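Local coordinates for tail fiber protein (Acinetobacter phage AM24, PDB 5W5P) that probably recognises and degrades the capsular polysaccharide of its Acinetobacter baumannii host as a trimeric beta-helical tailspike, at residues Asn307-Asp312 with Ala323-Val328; Ala393-Thr398 with Gln423-Phe428. All coordinates share one frame; numbering follows the deposited sequence.

Contact 1 (Asn307-Asp312 with Ala323-Val328); sequences NVIRCD and AKLGAV
Ile309 on one wall meets Leu325 on another and Val328, which follows the turn at Gly326-Ala327, and the contact between 307-312 and 323-328 is wholly apolar. Ile309 and Leu325 reach for each other tip to tip, Ile309 CD1 lying 4.0 Å from Leu325 CD1. The same Leu325 methyl also sits 4.1 Å from Ile309 CG2, so it rests between the two methyl ends of the isoleucine. Val328 comes in at a slant, and its CG1 touches Ile309 CG2 at 3.8 Å. The isoleucine divides its work: with CG1 anti to the backbone N (chi1 -179°) and chi2 at 170°, the extended arm carries CD1 inward to the leucine, while the CG2 branch serves mainly the valine.

Polar groups are kept apart from this cluster. Arg310, next in sequence, belongs to the other side of its strand, where its guanidinium lies flat under Val308 CG1, which stands 3.2 Å above the plane over its centre, and its NH2 is hydrogen-bonded to Asn281 OD1. Lys324 is likewise turned from the cluster and forms a salt bridge with Asp299.

Such a filling of aliphatic side chains between walls is characteristic of the right-handed parallel beta-helix of phage tailspikes. Strand 306-310 runs parallel between 279-285 and 331-339, and strand 321-328 between 294-298 and 353-354. Val282 and Val296 pack on Ile309, Val296 and Leu298 on Leu325, and Phe333 of strand 331-339 also touches Leu325, so the cluster continues into neighbouring coils.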
# COMPACT_ATOMS: atom_id res chain seq x y z
N ASN A 307 -11.56 -12.02 7.50
CA ASN A 307 -11.04 -12.50 6.23
C ASN A 307 -10.54 -11.29 5.46
O ASN A 307 -11.31 -10.61 4.78
CB ASN A 307 -12.12 -13.25 5.44
CG ASN A 307 -12.34 -14.67 5.95
OD1 ASN A 307 -13.14 -14.91 6.85
ND2 ASN A 307 -11.61 -15.62 5.37
N VAL A 308 -9.23 -11.03 5.58
CA VAL A 308 -8.54 -9.88 4.98
C VAL A 308 -8.96 -8.58 5.64
O VAL A 308 -10.14 -8.19 5.62
CB VAL A 308 -8.76 -9.80 3.46
CG1 VAL A 308 -7.94 -8.65 2.87
CG2 VAL A 308 -8.39 -11.10 2.80
N ILE A 309 -7.99 -7.88 6.24
CA ILE A 309 -8.16 -6.50 6.67
C ILE A 309 -6.89 -5.75 6.30
O ILE A 309 -5.79 -6.29 6.39
CB ILE A 309 -8.46 -6.40 8.18
CG1 ILE A 309 -8.65 -4.93 8.60
CG2 ILE A 309 -7.36 -7.04 9.01
CD1 ILE A 309 -9.19 -4.76 10.00
N ARG A 310 -7.05 -4.52 5.84
CA ARG A 310 -5.92 -3.63 5.57
C ARG A 310 -6.17 -2.34 6.33
O ARG A 310 -7.26 -1.78 6.25
CB ARG A 310 -5.75 -3.34 4.07
CG ARG A 310 -5.91 -4.54 3.16
CD ARG A 310 -7.37 -4.80 2.82
NE ARG A 310 -7.51 -5.49 1.55
CZ ARG A 310 -8.64 -6.05 1.12
NH1 ARG A 310 -8.67 -6.67 -0.05
NH2 ARG A 310 -9.73 -5.99 1.87
N CYS A 311 -5.16 -1.89 7.07
CA CYS A 311 -5.21 -0.61 7.77
C CYS A 311 -3.90 0.11 7.48
O CYS A 311 -2.88 -0.16 8.13
CB CYS A 311 -5.42 -0.81 9.27
SG CYS A 311 -6.93 -1.73 9.71
N ASP A 312 -3.92 1.03 6.52
CA ASP A 312 -2.72 1.67 6.01
C ASP A 312 -2.78 3.18 6.15
O ASP A 312 -3.84 3.79 5.97
CB ASP A 312 -2.48 1.30 4.54
CG ASP A 312 -2.46 -0.21 4.31
OD1 ASP A 312 -2.10 -0.95 5.25
OD2 ASP A 312 -2.80 -0.65 3.19
N ALA A 323 -7.20 -1.32 17.00
CA ALA A 323 -7.80 -2.50 16.39
C ALA A 323 -7.75 -3.65 17.39
O ALA A 323 -6.67 -4.14 17.73
CB ALA A 323 -7.09 -2.87 15.10
N LYS A 324 -8.92 -4.09 17.85
CA LYS A 324 -9.02 -5.26 18.70
C LYS A 324 -9.70 -6.30 17.81
O LYS A 324 -10.92 -6.31 17.64
CB LYS A 324 -9.81 -4.97 19.98
CG LYS A 324 -10.25 -6.21 20.77
CD LYS A 324 -11.04 -5.93 22.08
CE LYS A 324 -10.70 -6.95 23.14
NZ LYS A 324 -11.41 -8.22 22.83
N LEU A 325 -8.89 -7.15 17.20
CA LEU A 325 -9.35 -8.12 16.22
C LEU A 325 -9.28 -9.53 16.77
O LEU A 325 -8.49 -9.84 17.68
CB LEU A 325 -8.51 -8.03 14.94
CG LEU A 325 -8.39 -6.63 14.34
CD1 LEU A 325 -7.48 -6.63 13.10
CD2 LEU A 325 -9.76 -6.08 13.98
N GLY A 326 -10.11 -10.40 16.20
CA GLY A 326 -10.05 -11.83 16.45
C GLY A 326 -8.98 -12.48 15.58
O GLY A 326 -7.96 -11.87 15.24
N ALA A 327 -9.22 -13.74 15.22
CA ALA A 327 -8.36 -14.41 14.26
C ALA A 327 -8.41 -13.67 12.93
O ALA A 327 -9.49 -13.40 12.39
CB ALA A 327 -8.80 -15.86 14.08
N VAL A 328 -7.23 -13.35 12.39
CA VAL A 328 -7.10 -12.58 11.16
C VAL A 328 -6.31 -13.40 10.15
O VAL A 328 -5.17 -13.80 10.44
CB VAL A 328 -6.41 -11.22 11.40
CG1 VAL A 328 -6.22 -10.46 10.07
CG2 VAL A 328 -7.20 -10.38 12.40

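Contact 2 (Ala393-Thr398 with Gln423-Phe428); sequences ASLSGT and QVVTQF
Gln423 folds back on itself to face the backbone of Ala393, and its side-chain amide accepts a hydrogen bond from that residue. CG lies anti to the carbonyl carbon and the chain bends at chi2 (-49°), which brings the amide round to the neighbouring loop. Ala393 N donates to Gln423 OE1 at 2.8 Å with an N-H...O angle of 148°. The donor lies in the carbonyl plane, on a lone pair of OE1, the C=O...N angle being 138°. On the far corner of the same amide, NE2 is hydrogen-bonded to Glu421 O, so both ends are held and the amide's rotation is fixed.

Ala393 turns its methyl toward the segment 423-428, where CB stands 3.4 Å from Gln423 O and 3.7 Å from Gln423 OE1. Two residues on, Leu395 also points across. Its branches part: CD1 lies 4.3 Å from Gln423 CA, while CD2 approaches CG2 of Val425 at 4.4 Å, a loose apolar touch. The leucine thus spans the chain from Gln423 to Val425.

Leu395 O is hydrogen-bonded to Arg450 of the second subunit, and Thr447 of that subunit packs on Val425, placing this junction beside the trimer interface. Chemically, a glutamine amide here stands in for a backbone partner: neither segment pairs with the other as a strand, yet the directional bond joins the loop after strand 389-390 to the chain leading into strand 427-428 at one defined point, and the leucine adds only undirected aliphatic contact.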
# COMPACT_ATOMS: atom_id res chain seq x y z
N ALA A 393 0.77 -16.72 19.30
CA ALA A 393 1.00 -17.56 18.14
C ALA A 393 0.89 -19.03 18.52
O ALA A 393 1.01 -19.41 19.68
CB ALA A 393 2.37 -17.27 17.52
N SER A 394 0.65 -19.87 17.51
CA SER A 394 0.52 -21.31 17.69
C SER A 394 1.88 -21.95 17.37
O SER A 394 2.16 -22.29 16.22
CB SER A 394 -0.59 -21.87 16.82
OG SER A 394 -0.57 -23.29 16.81
N LEU A 395 2.71 -22.10 18.40
CA LEU A 395 4.09 -22.55 18.20
C LEU A 395 4.39 -23.89 18.86
O LEU A 395 5.57 -24.23 19.02
CB LEU A 395 5.07 -21.48 18.70
CG LEU A 395 5.03 -20.14 17.98
CD1 LEU A 395 5.77 -19.09 18.80
CD2 LEU A 395 5.62 -20.26 16.59
N SER A 396 3.37 -24.66 19.23
CA SER A 396 3.63 -25.94 19.90
C SER A 396 4.24 -26.96 18.94
O SER A 396 4.93 -27.88 19.38
CB SER A 396 2.35 -26.49 20.53
OG SER A 396 1.51 -27.07 19.55
N GLY A 397 3.99 -26.82 17.64
CA GLY A 397 4.63 -27.67 16.65
C GLY A 397 5.72 -26.94 15.90
O GLY A 397 5.72 -25.70 15.85
N THR A 398 6.67 -27.67 15.31
CA THR A 398 7.72 -27.02 14.54
C THR A 398 7.20 -26.50 13.20
O THR A 398 7.77 -25.55 12.64
CB THR A 398 8.89 -27.98 14.30
OG1 THR A 398 8.44 -29.15 13.59
CG2 THR A 398 9.52 -28.40 15.62
N GLN A 423 6.34 -14.54 20.21
CA GLN A 423 5.24 -14.89 19.32
C GLN A 423 5.51 -14.54 17.86
O GLN A 423 4.66 -14.78 17.01
CB GLN A 423 3.95 -14.21 19.78
CG GLN A 423 3.60 -14.46 21.23
CD GLN A 423 3.65 -15.93 21.60
OE1 GLN A 423 2.83 -16.72 21.15
NE2 GLN A 423 4.62 -16.29 22.43
N VAL A 424 6.68 -13.97 17.56
CA VAL A 424 7.06 -13.58 16.21
C VAL A 424 8.33 -14.33 15.85
O VAL A 424 9.26 -14.44 16.66
CB VAL A 424 7.27 -12.06 16.10
CG1 VAL A 424 8.02 -11.71 14.82
CG2 VAL A 424 5.93 -11.34 16.14
N VAL A 425 8.38 -14.83 14.62
CA VAL A 425 9.50 -15.62 14.14
C VAL A 425 10.37 -14.84 13.16
O VAL A 425 11.60 -14.90 13.25
CB VAL A 425 8.99 -16.94 13.51
CG1 VAL A 425 9.95 -17.44 12.47
CG2 VAL A 425 8.82 -17.99 14.60
N THR A 426 9.77 -14.07 12.25
CA THR A 426 10.52 -13.33 11.24
C THR A 426 10.28 -11.84 11.42
O THR A 426 9.13 -11.39 11.43
CB THR A 426 10.11 -13.75 9.82
OG1 THR A 426 10.22 -15.17 9.68
CG2 THR A 426 10.99 -13.06 8.79
N GLN A 427 11.37 -11.08 11.55
CA GLN A 427 11.28 -9.63 11.69
C GLN A 427 12.65 -9.02 11.40
O GLN A 427 13.68 -9.53 11.86
CB GLN A 427 10.81 -9.24 13.10
CG GLN A 427 11.67 -9.79 14.22
CD GLN A 427 12.80 -8.85 14.60
OE1 GLN A 427 12.66 -7.63 14.51
NE2 GLN A 427 13.93 -9.41 15.01
N PHE A 428 12.65 -7.93 10.63
CA PHE A 428 13.89 -7.23 10.33
C PHE A 428 13.58 -5.77 10.03
O PHE A 428 12.44 -5.41 9.71
CB PHE A 428 14.64 -7.87 9.15
CG PHE A 428 13.83 -7.94 7.88
CD1 PHE A 428 13.81 -6.86 7.00
CD2 PHE A 428 13.11 -9.07 7.57
CE1 PHE A 428 13.06 -6.93 5.82
CE2 PHE A 428 12.36 -9.14 6.40
CZ PHE A 428 12.34 -8.06 5.53

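From the N terminus, the chain reaches contact 1 in strand 306-310, passes through strand 315-317 and goes on into strand 321-328 of another wall, closing a short loop of ten intervening residues within the coiled body. It then runs on through strands 331-339, 353-354, 365-375 and 389-390 before contact 2 opens; that one closes a longer loop of 24 residues, containing strands 407-409 and 412-413. The two loops follow in series and neither nest nor cross. The centres of contacts 1 and 2 are about 19 Å apart. Contact 1 joins walls inside the solenoid, contact 2 joins the loop after strand 389-390 to the chain entering strand 427-428, and both adjoin the second subunit.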